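Local coordinates for nucleoporin nup120 (Schizosaccharomyces pombe, PDB 4GQ2), which serves as a structural component of the nuclear pore complex, whose proteins can also act as docking partners for transiently associated nuclear transport factors, at residues Thr432-Ile437 and Leu462-Leu467; Val439-Phe444 and Lys468-Ser473. One frame throughout, in Å; residues are numbered along the deposited sequence.

Overall arrangement
Interactions 1 and 2 are successive parts of a single seam between helix 434-443 and helix 464-478, which run side by side in the same direction, with the short helix 453-459 between them in sequence. Their centres are 9 Å apart. The segments come in the order 432-437, 439-444, 462-467, 468-473, so the two pairings interlock along the chain. They also touch: Ile437 CG2 lies 3.7 Å from Val471 CG2, and Leu467 CD1 packs on Leu441 CD2. All four segments fall between strands 390-395 and 520-525 of one sheet, so the seam lies inside a mainly helical insertion between strands of the beta-propeller domain.

Interaction 1. Residues Thr432-Ile437 and Leu462-Leu467; sequences TSIESI and LTISEL
In Ile464, chi1 of -174° swings CG1 opposite the backbone N, and CD1 at its end thereby reaches Ile434, 4.1 Å from CG1 of that residue. The two isoleucine side chains meet at about a right angle, methyl against methylene. Leu467, its chi1 at -175°, likewise extends across the gap and sends CD2 between Ile434 and Ile437. That methyl stands 4.3 Å from Ile434 CG1 and equally far from Ile437 CG2. No hydrogen bond crosses, and the contact rests on buried hydrocarbon surface and close fit, which branched aliphatic residues supply; CA atoms 8.7 Å apart at Ile434 and Ile464 leave room for such side chains.

Both helices start here. Ser433 OG accepts from Ser436 N at 3.2 Å, nearly straight at 163°, while Ser436 OG donates back to Ser433 O. Thr463 OG1 takes Glu466 N by a weak bond. Asp514 holds the Ser433 hydroxyl; Asp13 accepts from Ile434 N, and its negative charge probably suits the partial positive charge of the helix N-terminus. The arrangement is that of two N-capped helices packed side by side, running in the same direction, within the helical insertion of a Nup120/160 beta-propeller domain.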
loop_
_atom_site.group_PDB
_atom_site.type_symbol
_atom_site.label_atom_id
_atom_site.label_comp_id
_atom_site.label_asym_id
_atom_site.label_seq_id
_atom_site.Cartn_x
_atom_site.Cartn_y
_atom_site.Cartn_z
ATOM N N THR A 432 -12.317 -1.830 4.057
ATOM C CA THR A 432 -13.073 -2.189 5.240
ATOM C C THR A 432 -12.360 -1.559 6.439
ATOM O O THR A 432 -11.194 -1.175 6.334
ATOM C CB THR A 432 -13.170 -3.723 5.430
ATOM O OG1 THR A 432 -11.905 -4.240 5.836
ATOM C CG2 THR A 432 -13.610 -4.420 4.150
ATOM N N SER A 433 -13.060 -1.452 7.567
ATOM C CA SER A 433 -12.482 -0.888 8.783
ATOM C C SER A 433 -11.484 -1.838 9.423
ATOM O O SER A 433 -11.600 -3.056 9.300
ATOM C CB SER A 433 -13.574 -0.577 9.807
ATOM O OG SER A 433 -14.074 -1.785 10.372
ATOM N N ILE A 434 -10.526 -1.254 10.136
ATOM C CA ILE A 434 -9.563 -1.994 10.934
ATOM C C ILE A 434 -10.249 -2.829 12.019
ATOM O O ILE A 434 -9.819 -3.952 12.300
ATOM C CB ILE A 434 -8.467 -1.047 11.498
ATOM C CG1 ILE A 434 -7.204 -1.138 10.633
ATOM C CG2 ILE A 434 -8.085 -1.387 12.934
ATOM C CD1 ILE A 434 -7.323 -0.492 9.270
ATOM N N GLU A 435 -11.328 -2.300 12.597
ATOM C CA GLU A 435 -12.019 -3.006 13.678
ATOM C C GLU A 435 -12.573 -4.354 13.241
ATOM O O GLU A 435 -12.432 -5.339 13.964
ATOM C CB GLU A 435 -13.106 -2.148 14.324
ATOM C CG GLU A 435 -12.562 -1.067 15.242
ATOM C CD GLU A 435 -12.128 0.178 14.487
ATOM O OE1 GLU A 435 -12.461 0.302 13.286
ATOM O OE2 GLU A 435 -11.464 1.039 15.095
ATOM N N SER A 436 -13.168 -4.399 12.049
ATOM C CA SER A 436 -13.715 -5.641 11.504
ATOM C C SER A 436 -12.653 -6.728 11.363
ATOM O O SER A 436 -12.939 -7.903 11.581
ATOM C CB SER A 436 -14.412 -5.396 10.172
ATOM O OG SER A 436 -13.478 -5.019 9.186
ATOM N N ILE A 437 -11.426 -6.328 11.027
ATOM C CA ILE A 437 -10.302 -7.270 10.965
ATOM C C ILE A 437 -9.928 -7.749 12.373
ATOM O O ILE A 437 -9.756 -8.956 12.599
ATOM C CB ILE A 437 -9.078 -6.692 10.210
ATOM C CG1 ILE A 437 -9.436 -6.392 8.742
ATOM C CG2 ILE A 437 -7.890 -7.642 10.278
ATOM C CD1 ILE A 437 -8.337 -5.719 7.937
ATOM N N LEU A 462 -1.946 -2.714 18.849
ATOM C CA LEU A 462 -1.115 -3.253 17.775
ATOM C C LEU A 462 -0.973 -2.249 16.641
ATOM O O LEU A 462 -1.944 -1.587 16.258
ATOM C CB LEU A 462 -1.706 -4.563 17.231
ATOM C CG LEU A 462 -1.074 -5.916 17.587
ATOM C CD1 LEU A 462 -0.747 -6.060 19.072
ATOM C CD2 LEU A 462 -1.972 -7.053 17.103
ATOM N N THR A 463 0.245 -2.140 16.114
ATOM C CA THR A 463 0.494 -1.382 14.895
ATOM C C THR A 463 -0.117 -2.138 13.720
ATOM O O THR A 463 -0.399 -3.335 13.819
ATOM C CB THR A 463 2.005 -1.162 14.648
ATOM O OG1 THR A 463 2.683 -2.423 14.619
ATOM C CG2 THR A 463 2.617 -0.290 15.741
ATOM N N ILE A 464 -0.321 -1.436 12.615
ATOM C CA ILE A 464 -0.914 -2.019 11.412
ATOM C C ILE A 464 -0.104 -3.206 10.859
ATOM O O ILE A 464 -0.677 -4.178 10.365
ATOM C CB ILE A 464 -1.118 -0.938 10.322
ATOM C CG1 ILE A 464 -1.872 -1.502 9.119
ATOM C CG2 ILE A 464 0.217 -0.330 9.902
ATOM C CD1 ILE A 464 -3.345 -1.734 9.384
ATOM N N SER A 465 1.222 -3.117 10.944
ATOM C CA SER A 465 2.100 -4.201 10.514
ATOM C C SER A 465 1.982 -5.385 11.456
ATOM O O SER A 465 1.947 -6.529 11.009
ATOM C CB SER A 465 3.557 -3.743 10.430
ATOM O OG SER A 465 3.750 -2.909 9.302
ATOM N N GLU A 466 1.916 -5.100 12.755
ATOM C CA GLU A 466 1.705 -6.135 13.755
ATOM C C GLU A 466 0.364 -6.826 13.526
ATOM O O GLU A 466 0.267 -8.042 13.679
ATOM C CB GLU A 466 1.804 -5.567 15.176
ATOM C CG GLU A 466 3.230 -5.516 15.726
ATOM C CD GLU A 466 3.406 -4.560 16.904
ATOM O OE1 GLU A 466 2.497 -4.463 17.758
ATOM O OE2 GLU A 466 4.468 -3.901 16.979
ATOM N N LEU A 467 -0.651 -6.052 13.135
ATOM C CA LEU A 467 -1.973 -6.607 12.837
ATOM C C LEU A 467 -1.928 -7.542 11.628
ATOM O O LEU A 467 -2.473 -8.650 11.674
ATOM C CB LEU A 467 -3.016 -5.498 12.621
ATOM C CG LEU A 467 -4.471 -5.933 12.412
ATOM C CD1 LEU A 467 -4.986 -6.733 13.601
ATOM C CD2 LEU A 467 -5.355 -4.722 12.163
#

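Interaction 2. Residues Val439-Phe444 and Lys468-Ser473; sequences VALLSF and KNAVLS
Leu441 carries the whole contact from its side, laying its two methyl groups on neighbouring residues of the opposite helix. CD2 meets CB of Ala470 at 3.9 Å; CD1 sits 3.8 Å from CA of Val471, touches the branch CG2 of that valine at 4.0 Å, and lies equally far from Ala470 O. With chi1 at -169°, CG lies anti to the backbone N and the fork is carried to the other helix, where its end sets one methyl against each of the two residues.

The residue types explain why this part is tight. Ala470 has just one methyl, and the beta-branched Val471 keeps its bulk close to the backbone, so Leu441 can approach the main chain itself. The CA atoms of Leu441 and Val471 are accordingly 6.5 Å apart, nearer than any matched pair in interaction 1. Val471 CG2 lies opposite the carbonyl carbon, which puts it beside CD1. No hydrogen bond crosses here; the meeting is of hydrocarbon groups, buried at Leu441 and Val471 but partly open at Ala470.

Ala470 is thus the looser side, its single methyl meeting Leu441 through CD2 and the residue staying partly exposed. Beyond these three residues the two segments no longer touch, and helix 434-443 ends as Phe444 leaves helical geometry. On the other helix, Asn469, Leu472 and Ser473 pack instead on apolar side chains of another protein chain.

Within the insertion, helix 492-515 flanks both partners, meeting Val471 through Trp503 and Phe444 through an edge-to-face pair with Phe506. Phe459 of helix 453-459 packs on Leu441, and Phe428 of helix 419-428 on Val471.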
loop_
_atom_site.group_PDB
_atom_site.type_symbol
_atom_site.label_atom_id
_atom_site.label_comp_id
_atom_site.label_asym_id
_atom_site.label_seq_id
_atom_site.Cartn_x
_atom_site.Cartn_y
_atom_site.Cartn_z
ATOM N N VAL A 439 -11.794 -7.763 15.172
ATOM C CA VAL A 439 -12.855 -8.611 15.716
ATOM C C VAL A 439 -12.894 -9.964 15.015
ATOM O O VAL A 439 -13.016 -10.992 15.675
ATOM C CB VAL A 439 -14.232 -7.915 15.680
ATOM C CG1 VAL A 439 -15.342 -8.886 16.051
ATOM C CG2 VAL A 439 -14.229 -6.730 16.633
ATOM N N ALA A 440 -12.766 -9.966 13.688
ATOM C CA ALA A 440 -12.655 -11.216 12.937
ATOM C C ALA A 440 -11.475 -12.060 13.428
ATOM O O ALA A 440 -11.584 -13.278 13.556
ATOM C CB ALA A 440 -12.523 -10.934 11.456
ATOM N N LEU A 441 -10.353 -11.399 13.707
ATOM C CA LEU A 441 -9.164 -12.068 14.224
ATOM C C LEU A 441 -9.413 -12.785 15.559
ATOM O O LEU A 441 -8.877 -13.871 15.782
ATOM C CB LEU A 441 -7.999 -11.079 14.350
ATOM C CG LEU A 441 -6.617 -11.673 14.626
ATOM C CD1 LEU A 441 -6.250 -12.700 13.562
ATOM C CD2 LEU A 441 -5.573 -10.570 14.700
ATOM N N LEU A 442 -10.211 -12.166 16.432
ATOM C CA LEU A 442 -10.647 -12.768 17.699
ATOM C C LEU A 442 -11.297 -14.136 17.490
ATOM O O LEU A 442 -10.909 -15.127 18.108
ATOM C CB LEU A 442 -11.650 -11.848 18.394
ATOM C CG LEU A 442 -11.328 -11.078 19.678
ATOM C CD1 LEU A 442 -10.180 -10.097 19.519
ATOM C CD2 LEU A 442 -12.585 -10.348 20.127
ATOM N N SER A 443 -12.284 -14.166 16.599
ATOM C CA SER A 443 -13.030 -15.371 16.259
ATOM C C SER A 443 -12.130 -16.515 15.784
ATOM O O SER A 443 -12.436 -17.687 16.008
ATOM C CB SER A 443 -14.087 -15.030 15.199
ATOM O OG SER A 443 -14.677 -16.194 14.645
ATOM N N PHE A 444 -11.019 -16.167 15.137
ATOM C CA PHE A 444 -10.065 -17.160 14.632
ATOM C C PHE A 444 -9.039 -17.537 15.704
ATOM O O PHE A 444 -7.941 -18.012 15.399
ATOM C CB PHE A 444 -9.397 -16.667 13.332
ATOM C CG PHE A 444 -10.194 -16.970 12.084
ATOM C CD1 PHE A 444 -11.539 -16.592 11.979
ATOM C CD2 PHE A 444 -9.605 -17.630 11.007
ATOM C CE1 PHE A 444 -12.276 -16.877 10.835
ATOM C CE2 PHE A 444 -10.337 -17.910 9.856
ATOM C CZ PHE A 444 -11.674 -17.536 9.772
ATOM N N LYS A 468 -1.276 -7.078 10.559
ATOM C CA LYS A 468 -1.047 -7.877 9.352
ATOM C C LYS A 468 -0.343 -9.189 9.672
ATOM O O LYS A 468 -0.779 -10.249 9.235
ATOM C CB LYS A 468 -0.232 -7.093 8.321
ATOM C CG LYS A 468 -1.075 -6.245 7.389
ATOM C CD LYS A 468 -0.384 -6.060 6.050
ATOM C CE LYS A 468 0.221 -4.678 5.925
ATOM N NZ LYS A 468 -0.856 -3.649 5.930
ATOM N N ASN A 469 0.741 -9.100 10.438
ATOM C CA ASN A 469 1.490 -10.272 10.883
ATOM C C ASN A 469 0.680 -11.220 11.769
ATOM O O ASN A 469 0.852 -12.436 11.703
ATOM C CB ASN A 469 2.773 -9.837 11.597
ATOM C CG ASN A 469 3.696 -9.035 10.692
ATOM O OD1 ASN A 469 3.655 -9.159 9.461
ATOM N ND2 ASN A 469 4.527 -8.202 11.296
ATOM N N ALA A 470 -0.205 -10.649 12.586
ATOM C CA ALA A 470 -1.015 -11.419 13.500
ATOM C C ALA A 470 -2.082 -12.187 12.719
ATOM O O ALA A 470 -2.360 -13.348 13.024
ATOM C CB ALA A 470 -1.642 -10.508 14.549
ATOM N N VAL A 471 -2.658 -11.534 11.705
ATOM C CA VAL A 471 -3.636 -12.175 10.824
ATOM C C VAL A 471 -2.986 -13.335 10.092
ATOM O O VAL A 471 -3.488 -14.452 10.155
ATOM C CB VAL A 471 -4.274 -11.181 9.817
ATOM C CG1 VAL A 471 -5.007 -11.925 8.711
ATOM C CG2 VAL A 471 -5.257 -10.264 10.520
ATOM N N LEU A 472 -1.858 -13.072 9.426
ATOM C CA LEU A 472 -1.149 -14.106 8.686
ATOM C C LEU A 472 -0.725 -15.243 9.610
ATOM O O LEU A 472 -0.911 -16.422 9.288
ATOM C CB LEU A 472 0.075 -13.541 7.947
ATOM C CG LEU A 472 0.862 -14.550 7.083
ATOM C CD1 LEU A 472 1.550 -13.882 5.902
ATOM C CD2 LEU A 472 1.876 -15.345 7.897
ATOM N N SER A 473 -0.138 -14.875 10.745
ATOM C CA SER A 473 0.352 -15.848 11.712
ATOM C C SER A 473 -0.754 -16.783 12.182
ATOM O O SER A 473 -0.558 -17.986 12.242
ATOM C CB SER A 473 0.991 -15.147 12.911
ATOM O OG SER A 473 1.334 -16.087 13.908
#